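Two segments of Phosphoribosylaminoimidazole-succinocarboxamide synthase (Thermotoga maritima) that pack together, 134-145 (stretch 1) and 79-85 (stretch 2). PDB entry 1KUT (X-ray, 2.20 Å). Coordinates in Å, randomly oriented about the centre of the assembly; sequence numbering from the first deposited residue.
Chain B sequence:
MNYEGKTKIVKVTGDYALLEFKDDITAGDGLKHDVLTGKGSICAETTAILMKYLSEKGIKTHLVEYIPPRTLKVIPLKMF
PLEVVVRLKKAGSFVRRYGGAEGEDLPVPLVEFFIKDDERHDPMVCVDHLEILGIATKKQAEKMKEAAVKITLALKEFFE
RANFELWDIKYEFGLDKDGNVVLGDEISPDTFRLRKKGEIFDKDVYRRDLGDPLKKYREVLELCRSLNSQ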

ATOM      1  N   GLY B 134       7.127  -6.189 -11.597  1.00 31.32           N
ATOM      2  CA  GLY B 134       8.342  -5.925 -12.341  1.00 31.26           C
ATOM      3  C   GLY B 134       8.622  -4.451 -12.573  1.00 31.07           C
ATOM      4  O   GLY B 134       9.316  -4.095 -13.534  1.00 31.65           O
ATOM      5  N   ILE B 135       8.092  -3.590 -11.709  1.00 30.41           N
ATOM      6  CA  ILE B 135       8.314  -2.142 -11.844  1.00 30.04           C
ATOM      7  C   ILE B 135       9.722  -1.760 -11.373  1.00 29.78           C
ATOM      8  O   ILE B 135      10.393  -0.927 -11.980  1.00 29.10           O
ATOM      9  CB  ILE B 135       7.268  -1.352 -11.011  1.00 29.71           C
ATOM     10  CG1 ILE B 135       5.909  -1.432 -11.700  1.00 28.31           C
ATOM     11  CG2 ILE B 135       7.730   0.102 -10.790  1.00 29.35           C
ATOM     12  CD1 ILE B 135       4.786  -1.036 -10.814  1.00 28.10           C
ATOM     13  N   ALA B 136      10.155  -2.384 -10.282  1.00 29.88           N
ATOM     14  CA  ALA B 136      11.468  -2.126  -9.709  1.00 30.01           C
ATOM     15  C   ALA B 136      11.946  -3.341  -8.910  1.00 30.41           C
ATOM     16  O   ALA B 136      11.147  -4.181  -8.502  1.00 30.16           O
ATOM     17  CB  ALA B 136      11.396  -0.913  -8.807  1.00 29.51           C
ATOM     18  N   THR B 137      13.249  -3.425  -8.677  1.00 30.81           N
ATOM     19  CA  THR B 137      13.799  -4.529  -7.913  1.00 31.35           C
ATOM     20  C   THR B 137      13.873  -4.127  -6.456  1.00 31.53           C
ATOM     21  O   THR B 137      13.809  -2.941  -6.118  1.00 31.83           O
ATOM     22  CB  THR B 137      15.214  -4.903  -8.380  1.00 31.60           C
ATOM     23  OG1 THR B 137      16.156  -3.959  -7.849  1.00 32.23           O
ATOM     24  CG2 THR B 137      15.279  -4.894  -9.905  1.00 31.45           C
ATOM     25  N   LYS B 138      14.010  -5.121  -5.592  1.00 31.60           N
ATOM     26  CA  LYS B 138      14.093  -4.875  -4.168  1.00 32.10           C
ATOM     27  C   LYS B 138      15.238  -3.895  -3.871  1.00 32.16           C
ATOM     28  O   LYS B 138      15.150  -3.082  -2.943  1.00 32.31           O
ATOM     29  CB  LYS B 138      14.313  -6.205  -3.449  1.00 32.56           C
ATOM     30  CG  LYS B 138      13.581  -6.351  -2.137  1.00 33.22           C
ATOM     31  CD  LYS B 138      14.152  -5.438  -1.084  1.00 34.17           C
ATOM     32  CE  LYS B 138      14.016  -6.084   0.286  1.00 34.75           C
ATOM     33  NZ  LYS B 138      14.614  -7.463   0.275  1.00 34.92           N
ATOM     34  N   LYS B 139      16.299  -3.963  -4.673  1.00 31.99           N
ATOM     35  CA  LYS B 139      17.463  -3.092  -4.489  1.00 32.10           C
ATOM     36  C   LYS B 139      17.180  -1.663  -4.935  1.00 31.26           C
ATOM     37  O   LYS B 139      17.535  -0.708  -4.249  1.00 30.98           O
ATOM     38  CB  LYS B 139      18.677  -3.626  -5.265  1.00 32.69           C
ATOM     39  CG  LYS B 139      19.893  -2.689  -5.242  1.00 33.49           C
ATOM     40  CD  LYS B 139      21.005  -3.207  -6.158  1.00 34.58           C
ATOM     41  CE  LYS B 139      22.123  -2.177  -6.377  1.00 34.70           C
ATOM     42  NZ  LYS B 139      22.902  -1.879  -5.138  1.00 35.00           N
ATOM     43  N   GLN B 140      16.555  -1.524  -6.096  1.00 30.55           N
ATOM     44  CA  GLN B 140      16.224  -0.209  -6.610  1.00 30.11           C
ATOM     45  C   GLN B 140      15.229   0.455  -5.664  1.00 29.71           C
ATOM     46  O   GLN B 140      15.393   1.613  -5.286  1.00 29.49           O
ATOM     47  CB  GLN B 140      15.624  -0.336  -8.006  1.00 30.23           C
ATOM     48  CG  GLN B 140      16.459  -1.203  -8.935  1.00 30.28           C
ATOM     49  CD  GLN B 140      15.908  -1.242 -10.336  1.00 30.35           C
ATOM     50  OE1 GLN B 140      14.732  -1.538 -10.546  1.00 30.32           O
ATOM     51  NE2 GLN B 140      16.758  -0.941 -11.312  1.00 30.65           N
ATOM     52  N   ALA B 141      14.203  -0.297  -5.273  1.00 29.37           N
ATOM     53  CA  ALA B 141      13.184   0.214  -4.370  1.00 28.85           C
ATOM     54  C   ALA B 141      13.820   0.744  -3.101  1.00 28.58           C
ATOM     55  O   ALA B 141      13.489   1.843  -2.646  1.00 28.24           O
ATOM     56  CB  ALA B 141      12.188  -0.879  -4.033  1.00 28.68           C
ATOM     57  N   GLU B 142      14.734  -0.035  -2.531  1.00 28.42           N
ATOM     58  CA  GLU B 142      15.405   0.364  -1.294  1.00 28.38           C
ATOM     59  C   GLU B 142      16.294   1.589  -1.504  1.00 27.52           C
ATOM     60  O   GLU B 142      16.474   2.394  -0.591  1.00 27.83           O
ATOM     61  CB  GLU B 142      16.225  -0.799  -0.736  1.00 29.33           C
ATOM     62  CG  GLU B 142      16.241  -0.883   0.790  1.00 31.36           C
ATOM     63  CD  GLU B 142      14.839  -0.997   1.394  1.00 32.57           C
ATOM     64  OE1 GLU B 142      13.933  -1.510   0.699  1.00 33.53           O
ATOM     65  OE2 GLU B 142      14.643  -0.590   2.568  1.00 32.87           O
ATOM     66  N   LYS B 143      16.857   1.730  -2.695  1.00 26.63           N
ATOM     67  CA  LYS B 143      17.683   2.894  -3.002  1.00 25.95           C
ATOM     68  C   LYS B 143      16.761   4.119  -3.004  1.00 25.35           C
ATOM     69  O   LYS B 143      17.039   5.124  -2.339  1.00 25.01           O
ATOM     70  CB  LYS B 143      18.333   2.750  -4.380  1.00 26.86           C
ATOM     71  CG  LYS B 143      19.562   1.846  -4.386  1.00 28.74           C
ATOM     72  CD  LYS B 143      20.217   1.765  -5.756  1.00 29.45           C
ATOM     73  CE  LYS B 143      21.570   1.068  -5.655  1.00 30.51           C
ATOM     74  NZ  LYS B 143      22.182   0.809  -6.991  1.00 31.28           N
HETATM   75  N   MSE B 144      15.663   4.014  -3.749  1.00 23.90           N
HETATM   76  CA  MSE B 144      14.686   5.092  -3.847  1.00 22.81           C
HETATM   77  C   MSE B 144      14.203   5.524  -2.490  1.00 23.15           C
HETATM   78  O   MSE B 144      13.973   6.701  -2.272  1.00 23.31           O
HETATM   79  CB  MSE B 144      13.487   4.676  -4.702  1.00 20.38           C
HETATM   80  CG  MSE B 144      13.812   4.643  -6.147  1.00 18.78           C
HETATM   81 SE   MSE B 144      12.217   4.420  -7.139  1.00 15.80          SE
HETATM   82  CE  MSE B 144      12.161   2.456  -7.193  1.00 17.35           C
ATOM     83  N   LYS B 145      14.024   4.574  -1.580  1.00 23.72           N
ATOM     84  CA  LYS B 145      13.595   4.920  -0.230  1.00 24.46           C
ATOM     85  C   LYS B 145      14.697   5.697   0.493  1.00 24.76           C
ATOM     86  O   LYS B 145      14.424   6.710   1.134  1.00 24.97           O
ATOM     87  CB  LYS B 145      13.272   3.659   0.569  1.00 25.14           C
ATOM     88  CG  LYS B 145      11.785   3.367   0.713  1.00 26.42           C
ATOM     89  CD  LYS B 145      11.542   2.090   1.530  1.00 27.02           C
ATOM     90  CE  LYS B 145      12.139   2.179   2.934  1.00 27.48           C
ATOM     91  NZ  LYS B 145      11.812   0.955   3.735  1.00 28.17           N
TER
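Stretch 2, residues 79-85: MFPLEVV

Stretch 1 opens as a loop and becomes a helix from Lys138 onward, continuing past Lys145. Gly134 is the first residue to leave the preceding helix; its positive phi (59°, psi 25°), a region that favours glycine, and two bonds back into the last turn mark a Schellman motif. Ala136 (-155/160) and Thr137 (-92/163) are extended, and the new helix then runs with regular bonds such as Ala141 N to Thr137 O (2.8 Å) and Met144 N to Gln140 O (2.9 Å). Its start is capped by Thr137, whose OG1 accepts from Gln140 N at 3.0 Å and, weakly, from Lys139 N at 3.2 Å. The reciprocal bond, Thr137 N to Gln140 OE1 (3.0 Å, 155°), folds the glutamine side chain back over the turn.

Stretch 2 enters the strand at Leu82, and phi/psi values from -141/152 at Leu82 to -109/134 at Val85 confirm the extended backbone. The nearest CA atoms across the contact are those of Ile135 and Phe80, 7.1 Å apart. The contacts run in the same sense along both chains: Pro81 meets the loop at Ile135, Val84 meets the helix at Met144, and Phe80 and Leu82 touch both parts. No hydrogen bond crosses between the stretches; the contact, which buries 388 Å² summed over both sides, is mostly side-chain packing, with the backbone oxygen of Ile135 also meeting the Phe80 ring. Strand alternation is evident in the CA-to-CB bonds: those of Leu82 and Val84 point toward stretch 1, while Glu83 and Val85 are out of reach.

Phe80 has the largest covered area in stretch 2, 88 Å² of it lying under stretch 1, and its ring is contacted in different ways. Selenomethionine Met144 lies over one face: its CE is 4.2 Å from the Phe80 ring centroid and 19° off the normal, a CH-pi contact, and its SE is 4.4 Å from the same centroid and 13° off the normal. At the ring edge, near its plane, Gln140 OE1 approaches Phe80 CE2 at 3.6 Å and Ile135 O approaches Phe80 CD2 at 3.6 Å; such positions bring carbonyl oxygens near the slightly positive ring hydrogens. Ala136 CB adds an apolar contact with Phe80 CE2 at 3.8 Å.

Two residues extend the packing beyond the ring. Ile135 CG2 lies 3.9 Å from both Pro81 CG and Leu82 CD1, so one methyl group touches successive residues. Met144 reaches along the strand, with CE 4.0 Å from Leu82 CD2 and SE 4.4 Å from Val84 CG2, thereby linking the aromatic contact to the inward-facing strand residues.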

HETATM    1  N   MSE B  79      12.413   6.963 -16.474  1.00 26.11           N
HETATM    2  CA  MSE B  79      11.590   7.106 -15.274  1.00 26.30           C
HETATM    3  C   MSE B  79      10.860   5.850 -14.789  1.00 26.40           C
HETATM    4  O   MSE B  79      10.507   4.970 -15.581  1.00 26.95           O
HETATM    5  CB  MSE B  79      10.566   8.222 -15.500  1.00 26.12           C
HETATM    6  CG  MSE B  79      11.178   9.601 -15.784  1.00 26.54           C
HETATM    7 SE   MSE B  79      12.309  10.283 -14.340  1.00 26.78          SE
HETATM    8  CE  MSE B  79      10.970  10.342 -12.936  1.00 26.16           C
ATOM      9  N   PHE B  80      10.664   5.762 -13.477  1.00 26.25           N
ATOM     10  CA  PHE B  80       9.907   4.663 -12.890  1.00 26.08           C
ATOM     11  C   PHE B  80       8.469   5.181 -12.823  1.00 25.49           C
ATOM     12  O   PHE B  80       8.246   6.345 -12.485  1.00 25.30           O
ATOM     13  CB  PHE B  80      10.368   4.348 -11.467  1.00 26.78           C
ATOM     14  CG  PHE B  80      11.706   3.658 -11.384  1.00 27.52           C
ATOM     15  CD1 PHE B  80      12.885   4.378 -11.466  1.00 27.62           C
ATOM     16  CD2 PHE B  80      11.780   2.283 -11.178  1.00 27.88           C
ATOM     17  CE1 PHE B  80      14.120   3.734 -11.338  1.00 27.73           C
ATOM     18  CE2 PHE B  80      13.012   1.639 -11.049  1.00 27.70           C
ATOM     19  CZ  PHE B  80      14.176   2.368 -11.128  1.00 27.59           C
ATOM     20  N   PRO B  81       7.478   4.333 -13.157  1.00 25.02           N
ATOM     21  CA  PRO B  81       6.072   4.766 -13.111  1.00 24.42           C
ATOM     22  C   PRO B  81       5.690   4.820 -11.636  1.00 23.75           C
ATOM     23  O   PRO B  81       4.780   4.118 -11.178  1.00 23.45           O
ATOM     24  CB  PRO B  81       5.352   3.648 -13.856  1.00 24.50           C
ATOM     25  CG  PRO B  81       6.141   2.424 -13.434  1.00 24.65           C
ATOM     26  CD  PRO B  81       7.587   2.906 -13.525  1.00 25.03           C
ATOM     27  N   LEU B  82       6.378   5.678 -10.894  1.00 23.15           N
ATOM     28  CA  LEU B  82       6.170   5.738  -9.461  1.00 22.27           C
ATOM     29  C   LEU B  82       6.201   7.134  -8.861  1.00 21.66           C
ATOM     30  O   LEU B  82       6.853   8.036  -9.382  1.00 22.29           O
ATOM     31  CB  LEU B  82       7.260   4.881  -8.815  1.00 22.29           C
ATOM     32  CG  LEU B  82       6.972   3.623  -8.005  1.00 22.60           C
ATOM     33  CD1 LEU B  82       5.839   2.783  -8.610  1.00 22.37           C
ATOM     34  CD2 LEU B  82       8.280   2.852  -7.934  1.00 22.63           C
ATOM     35  N   GLU B  83       5.480   7.295  -7.758  1.00 20.38           N
ATOM     36  CA  GLU B  83       5.435   8.540  -7.009  1.00 19.19           C
ATOM     37  C   GLU B  83       5.839   8.105  -5.602  1.00 18.19           C
ATOM     38  O   GLU B  83       5.167   7.298  -4.987  1.00 17.49           O
ATOM     39  CB  GLU B  83       4.026   9.131  -7.020  1.00 19.84           C
ATOM     40  CG  GLU B  83       3.661   9.776  -8.344  1.00 21.87           C
ATOM     41  CD  GLU B  83       2.348  10.556  -8.291  1.00 23.38           C
ATOM     42  OE1 GLU B  83       2.066  11.199  -7.255  1.00 24.06           O
ATOM     43  OE2 GLU B  83       1.600  10.543  -9.297  1.00 24.69           O
ATOM     44  N   VAL B  84       6.967   8.606  -5.116  1.00 17.73           N
ATOM     45  CA  VAL B  84       7.462   8.236  -3.800  1.00 17.25           C
ATOM     46  C   VAL B  84       7.192   9.398  -2.849  1.00 17.61           C
ATOM     47  O   VAL B  84       7.731  10.496  -3.022  1.00 17.85           O
ATOM     48  CB  VAL B  84       8.987   7.954  -3.827  1.00 17.01           C
ATOM     49  CG1 VAL B  84       9.412   7.307  -2.507  1.00 16.66           C
ATOM     50  CG2 VAL B  84       9.348   7.076  -5.019  1.00 15.95           C
ATOM     51  N   VAL B  85       6.381   9.142  -1.830  1.00 17.12           N
ATOM     52  CA  VAL B  85       6.016  10.167  -0.880  1.00 16.50           C
ATOM     53  C   VAL B  85       6.657   9.953   0.479  1.00 16.76           C
ATOM     54  O   VAL B  85       6.659   8.836   1.012  1.00 16.07           O
ATOM     55  CB  VAL B  85       4.485  10.195  -0.705  1.00 17.04           C
ATOM     56  CG1 VAL B  85       4.082  11.261   0.305  1.00 17.12           C
ATOM     57  CG2 VAL B  85       3.818  10.441  -2.055  1.00 16.35           C
TER